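Local atomic coordinates of crystal protein (Bacillus thuringiensis serovar dakota, PDB entry 2ZTB), a protein that acts as a cytotoxin that recognizes cancer cells and probably forms membrane pores, as do other aerolysin-type beta-pore-forming toxins. Residues P20-S25 with V218-S223; C61-G66 with T118-T123. One frame throughout, in Å; residues are numbered along the deposited sequence.

Contact 1: residues P20-S25 with V218-S223; sequences PESVRS and VLNTTS
Flat groups play little part across this contact, and neither segment supplies an aromatic ring. The carboxamide of Asn220 turns its ND2 end toward the helix, but Asn220 ND2 stops 4.3 Å from Ser22 OG, too far for a bond; it is held instead by the carbonyl of Ser17, while Asn220 N binds Ser18 OG. The ring that matters is Phe195 of strand 168-199, which touches Val23, Val218 and Leu219 alike.

Between the segments themselves, contact is carried by branched aliphatic groups. Val23 sets CG1 anti to its backbone N (chi1 164°), which leaves CG2 anti to the carbonyl carbon, so CG1 meets the Val218 side chain, while CG2 meets Leu219 CD2 and the Val218 carbonyl. Val23 CG1 lies 4.0 Å from Val218 CG2, the two side chains crossing obliquely. Val23 CG2 lies 3.8 Å from Leu219 CD2, those side chains pointing the same way, and 3.5 Å from Val218 O. In Val218, CG2 takes the crowded position between N and carbonyl carbon.

The polar link is indirect. A water donates to Val218 O at 2.7 Å and also bonds Ser22 OG at 2.7 Å. The hydroxyl has a second partner in Ser19 N, just ahead of the helix, and this bond probably helps to set where OG meets the water. The first turn of helix 20-31 is thus joined to the chain leaving helix 215-218, by aliphatic packing plus one bridging water, at the end of the elongated, aerolysin-type toxin fold where its few helices gather.

Contact 2: residues C61-G66 with T118-T123; sequences CYKNVG and TGFKFT
Lys63 NZ is gripped by three partners, all on the N-terminal part of the chain: salt bridges to Glu6 OE1 and Glu12 OE2, and a hydrogen bond to the carbonyl of Tyr7. Two carboxylates around one buried ammonium should favour its charged form. The same acids also reach the loop, since Glu6 OE1 accepts from Thr123 N and Glu12 OE1 from Lys121 N; the lysine and the loop backbone are therefore positioned by a common pair of anions. Lys121 O lies 3.5 Å from Lys63 NZ without counting as a bonded partner.

The path of the lysine explains the rest. CG occupies the crowded position (chi1 50°), the next two torsions run extended, and the chain bends only at the last (chi4 -72°), so its methylenes meet the Phe122 ring while the ammonium turns to the acids. Lys63 CD stands 3.5 Å above the plane of the Phe122 ring, offset toward the rim, in a CH-pi contact 22° off the ring normal. The opposite face receives Val65 CG2, 3.6 Å above the Phe122 plane and likewise offset, so the ring is sandwiched between two residues of one strand. Lys63 NZ is so far from the centre of the Phe122 ring that any cation-pi attraction is weak at most. Phe120 adds an oblique touch, Phe120 CD2 to Lys63 CD at 4.0 Å.

Lys63 CA and Phe122 CA are 8.5 Å apart, so side chains, not backbone pairing, join the segments. Ile4, Ile144 and Ile189 also touch Phe122. The loop between strands 96-116 and 126-132 thus packs its aromatic side chain on the antiparallel sheet of strands 4-7, 61-90 and 168-199, in the long beta-rich body of an aerolysin-type toxin.

Along the chain, contact 2 is nested within the loop closed by contact 1: 20-25 comes first, then 61-66, 118-123 and finally 218-223. Their centres are 16 Å apart and their nearest atoms about 5 Å, so they do not touch. Strand 168-199 connects them: Phe195 packs in contact 1 and Ile189 in contact 2, while its backbone bonds both Thr222, through Val191, and Tyr62, through Asp192. Leu16 likewise touches Thr221 and Phe120. Contact 1 fastens a helix near one end of the long molecule; contact 2, closer to its centre, holds the loop leading into strand 126-132, whose hairpin with 136-142 probably resembles the membrane-inserting hairpin of aerolysin-type toxins.

Contact 1: residues P20-S25 with V218-S223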
# COMPACT_ATOMS: atom_id res chain seq x y z
N PRO A 20 -11.13 -18.92 -17.98
CA PRO A 20 -12.18 -18.97 -18.99
C PRO A 20 -12.72 -20.38 -19.22
O PRO A 20 -13.91 -20.57 -19.51
CB PRO A 20 -11.47 -18.45 -20.25
CG PRO A 20 -10.37 -17.55 -19.69
CD PRO A 20 -9.89 -18.30 -18.49
N GLU A 21 -11.84 -21.37 -19.09
CA GLU A 21 -12.23 -22.77 -19.32
C GLU A 21 -13.18 -23.25 -18.24
O GLU A 21 -14.08 -24.01 -18.51
CB GLU A 21 -11.01 -23.69 -19.38
CG GLU A 21 -10.12 -23.52 -20.63
CD GLU A 21 -9.22 -22.26 -20.61
OE1 GLU A 21 -8.92 -21.70 -19.52
OE2 GLU A 21 -8.79 -21.83 -21.71
N SER A 22 -12.97 -22.81 -17.01
CA SER A 22 -13.78 -23.27 -15.92
C SER A 22 -15.15 -22.59 -15.96
O SER A 22 -16.13 -23.21 -15.55
CB SER A 22 -13.07 -23.08 -14.58
OG SER A 22 -13.08 -21.74 -14.13
N VAL A 23 -15.20 -21.35 -16.45
CA VAL A 23 -16.44 -20.59 -16.68
C VAL A 23 -17.25 -21.24 -17.79
O VAL A 23 -18.46 -21.48 -17.66
CB VAL A 23 -16.14 -19.07 -17.00
CG1 VAL A 23 -17.36 -18.33 -17.62
CG2 VAL A 23 -15.64 -18.33 -15.75
N ARG A 24 -16.59 -21.55 -18.90
CA ARG A 24 -17.24 -22.23 -20.00
C ARG A 24 -17.86 -23.57 -19.55
O ARG A 24 -18.99 -23.91 -19.94
CB ARG A 24 -16.23 -22.44 -21.14
CG ARG A 24 -16.85 -22.90 -22.43
CD ARG A 24 -15.80 -23.41 -23.38
NE ARG A 24 -16.34 -23.52 -24.73
CZ ARG A 24 -15.61 -23.69 -25.83
NH1 ARG A 24 -14.28 -23.80 -25.76
NH2 ARG A 24 -16.21 -23.77 -27.01
N SER A 25 -17.13 -24.31 -18.72
CA SER A 25 -17.56 -25.64 -18.24
C SER A 25 -18.78 -25.54 -17.31
O SER A 25 -19.65 -26.41 -17.32
CB SER A 25 -16.41 -26.34 -17.52
OG SER A 25 -16.80 -27.58 -16.94
N VAL A 218 -20.75 -19.08 -12.18
CA VAL A 218 -19.75 -19.60 -13.12
C VAL A 218 -18.28 -19.47 -12.62
O VAL A 218 -17.36 -20.03 -13.24
CB VAL A 218 -19.93 -18.98 -14.54
CG1 VAL A 218 -21.31 -19.41 -15.14
CG2 VAL A 218 -19.80 -17.42 -14.52
N LEU A 219 -18.09 -18.76 -11.51
CA LEU A 219 -16.76 -18.57 -10.92
C LEU A 219 -16.67 -19.38 -9.64
O LEU A 219 -17.69 -19.61 -8.97
CB LEU A 219 -16.49 -17.07 -10.62
CG LEU A 219 -16.32 -16.05 -11.77
CD1 LEU A 219 -16.26 -14.63 -11.27
CD2 LEU A 219 -15.09 -16.32 -12.63
N ASN A 220 -15.46 -19.80 -9.29
CA ASN A 220 -15.22 -20.61 -8.09
C ASN A 220 -15.31 -19.80 -6.82
O ASN A 220 -15.51 -20.36 -5.73
CB ASN A 220 -13.87 -21.31 -8.17
CG ASN A 220 -13.84 -22.38 -9.24
OD1 ASN A 220 -14.85 -23.07 -9.48
ND2 ASN A 220 -12.70 -22.53 -9.89
N THR A 221 -15.15 -18.49 -6.95
CA THR A 221 -15.31 -17.57 -5.84
C THR A 221 -15.66 -16.22 -6.43
O THR A 221 -15.44 -15.99 -7.61
CB THR A 221 -14.02 -17.42 -4.94
OG1 THR A 221 -14.37 -16.65 -3.78
CG2 THR A 221 -12.91 -16.67 -5.65
N THR A 222 -16.18 -15.32 -5.60
CA THR A 222 -16.47 -13.97 -6.06
C THR A 222 -15.91 -12.93 -5.10
O THR A 222 -16.30 -11.76 -5.13
CB THR A 222 -17.99 -13.73 -6.24
OG1 THR A 222 -18.67 -14.09 -5.03
CG2 THR A 222 -18.54 -14.55 -7.42
N SER A 223 -15.00 -13.35 -4.23
CA SER A 223 -14.34 -12.41 -3.34
C SER A 223 -12.85 -12.64 -3.20
O SER A 223 -12.34 -13.71 -3.52
CB SER A 223 -15.02 -12.37 -1.97
OG SER A 223 -14.99 -13.63 -1.36
O HOH W 1 -15.20 -21.44 -12.56

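Contact 2: residues C61-G66 with T118-T123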
# COMPACT_ATOMS: atom_id res chain seq x y z
N CYS A 61 -19.94 -6.73 -15.28
CA CYS A 61 -19.37 -7.42 -14.12
C CYS A 61 -18.19 -6.62 -13.56
O CYS A 61 -17.26 -6.26 -14.30
CB CYS A 61 -18.96 -8.85 -14.50
SG CYS A 61 -18.35 -9.84 -13.15
N TYR A 62 -18.25 -6.37 -12.26
CA TYR A 62 -17.34 -5.44 -11.60
C TYR A 62 -16.62 -6.10 -10.45
O TYR A 62 -17.17 -6.97 -9.78
CB TYR A 62 -18.10 -4.23 -11.05
CG TYR A 62 -18.97 -3.52 -12.05
CD1 TYR A 62 -20.33 -3.85 -12.18
CD2 TYR A 62 -18.46 -2.50 -12.86
CE1 TYR A 62 -21.15 -3.19 -13.10
CE2 TYR A 62 -19.28 -1.83 -13.77
CZ TYR A 62 -20.62 -2.18 -13.89
OH TYR A 62 -21.43 -1.52 -14.79
N LYS A 63 -15.37 -5.70 -10.26
CA LYS A 63 -14.62 -5.93 -9.04
C LYS A 63 -14.63 -4.62 -8.22
O LYS A 63 -14.66 -3.52 -8.79
CB LYS A 63 -13.19 -6.38 -9.35
CG LYS A 63 -12.43 -5.52 -10.36
CD LYS A 63 -10.96 -5.95 -10.39
CE LYS A 63 -10.09 -5.00 -11.18
NZ LYS A 63 -10.25 -5.03 -12.66
N ASN A 64 -14.66 -4.77 -6.90
CA ASN A 64 -14.85 -3.66 -5.98
C ASN A 64 -13.88 -3.80 -4.82
O ASN A 64 -13.60 -4.91 -4.38
CB ASN A 64 -16.27 -3.67 -5.38
CG ASN A 64 -17.37 -3.75 -6.43
OD1 ASN A 64 -17.73 -4.84 -6.90
ND2 ASN A 64 -17.92 -2.61 -6.78
N VAL A 65 -13.40 -2.67 -4.31
CA VAL A 65 -12.67 -2.62 -3.05
C VAL A 65 -13.63 -2.00 -2.04
O VAL A 65 -14.27 -0.99 -2.32
CB VAL A 65 -11.35 -1.79 -3.17
CG1 VAL A 65 -10.57 -1.80 -1.86
CG2 VAL A 65 -10.48 -2.32 -4.31
N GLY A 66 -13.77 -2.64 -0.89
CA GLY A 66 -14.63 -2.11 0.16
C GLY A 66 -13.86 -1.12 1.03
O GLY A 66 -12.79 -0.63 0.64
N THR A 118 -4.61 -12.73 -4.22
CA THR A 118 -4.72 -13.58 -5.42
C THR A 118 -4.37 -12.90 -6.76
O THR A 118 -4.46 -13.51 -7.84
CB THR A 118 -6.15 -14.20 -5.54
OG1 THR A 118 -7.11 -13.14 -5.54
CG2 THR A 118 -6.47 -15.16 -4.40
N GLY A 119 -4.04 -11.61 -6.70
CA GLY A 119 -3.50 -10.88 -7.85
C GLY A 119 -4.50 -10.18 -8.76
O GLY A 119 -4.39 -10.25 -9.98
N PHE A 120 -5.48 -9.54 -8.16
CA PHE A 120 -6.34 -8.62 -8.88
C PHE A 120 -5.52 -7.52 -9.54
O PHE A 120 -4.42 -7.19 -9.09
CB PHE A 120 -7.37 -8.01 -7.94
CG PHE A 120 -8.45 -8.97 -7.53
CD1 PHE A 120 -8.34 -9.70 -6.36
CD2 PHE A 120 -9.57 -9.15 -8.34
CE1 PHE A 120 -9.35 -10.60 -5.99
CE2 PHE A 120 -10.58 -10.05 -7.99
CZ PHE A 120 -10.48 -10.77 -6.80
N LYS A 121 -6.04 -6.97 -10.64
CA LYS A 121 -5.34 -5.92 -11.37
C LYS A 121 -6.19 -4.66 -11.39
O LYS A 121 -6.82 -4.36 -12.39
CB LYS A 121 -5.01 -6.39 -12.80
CG LYS A 121 -4.25 -7.72 -12.88
CD LYS A 121 -3.91 -8.09 -14.31
CE LYS A 121 -3.08 -9.36 -14.37
NZ LYS A 121 -3.86 -10.53 -13.85
N PHE A 122 -6.22 -3.95 -10.28
CA PHE A 122 -6.90 -2.66 -10.19
C PHE A 122 -6.11 -1.53 -10.79
O PHE A 122 -4.90 -1.43 -10.58
CB PHE A 122 -7.25 -2.33 -8.75
CG PHE A 122 -8.35 -3.17 -8.18
CD1 PHE A 122 -8.07 -4.33 -7.49
CD2 PHE A 122 -9.68 -2.78 -8.34
CE1 PHE A 122 -9.09 -5.10 -6.95
CE2 PHE A 122 -10.71 -3.55 -7.81
CZ PHE A 122 -10.41 -4.71 -7.12
N THR A 123 -6.83 -0.68 -11.51
CA THR A 123 -6.29 0.46 -12.23
C THR A 123 -6.46 1.74 -11.40
O THR A 123 -5.59 2.62 -11.42
CB THR A 123 -7.00 0.59 -13.61
OG1 THR A 123 -6.33 -0.24 -14.56
CG2 THR A 123 -7.03 2.02 -14.13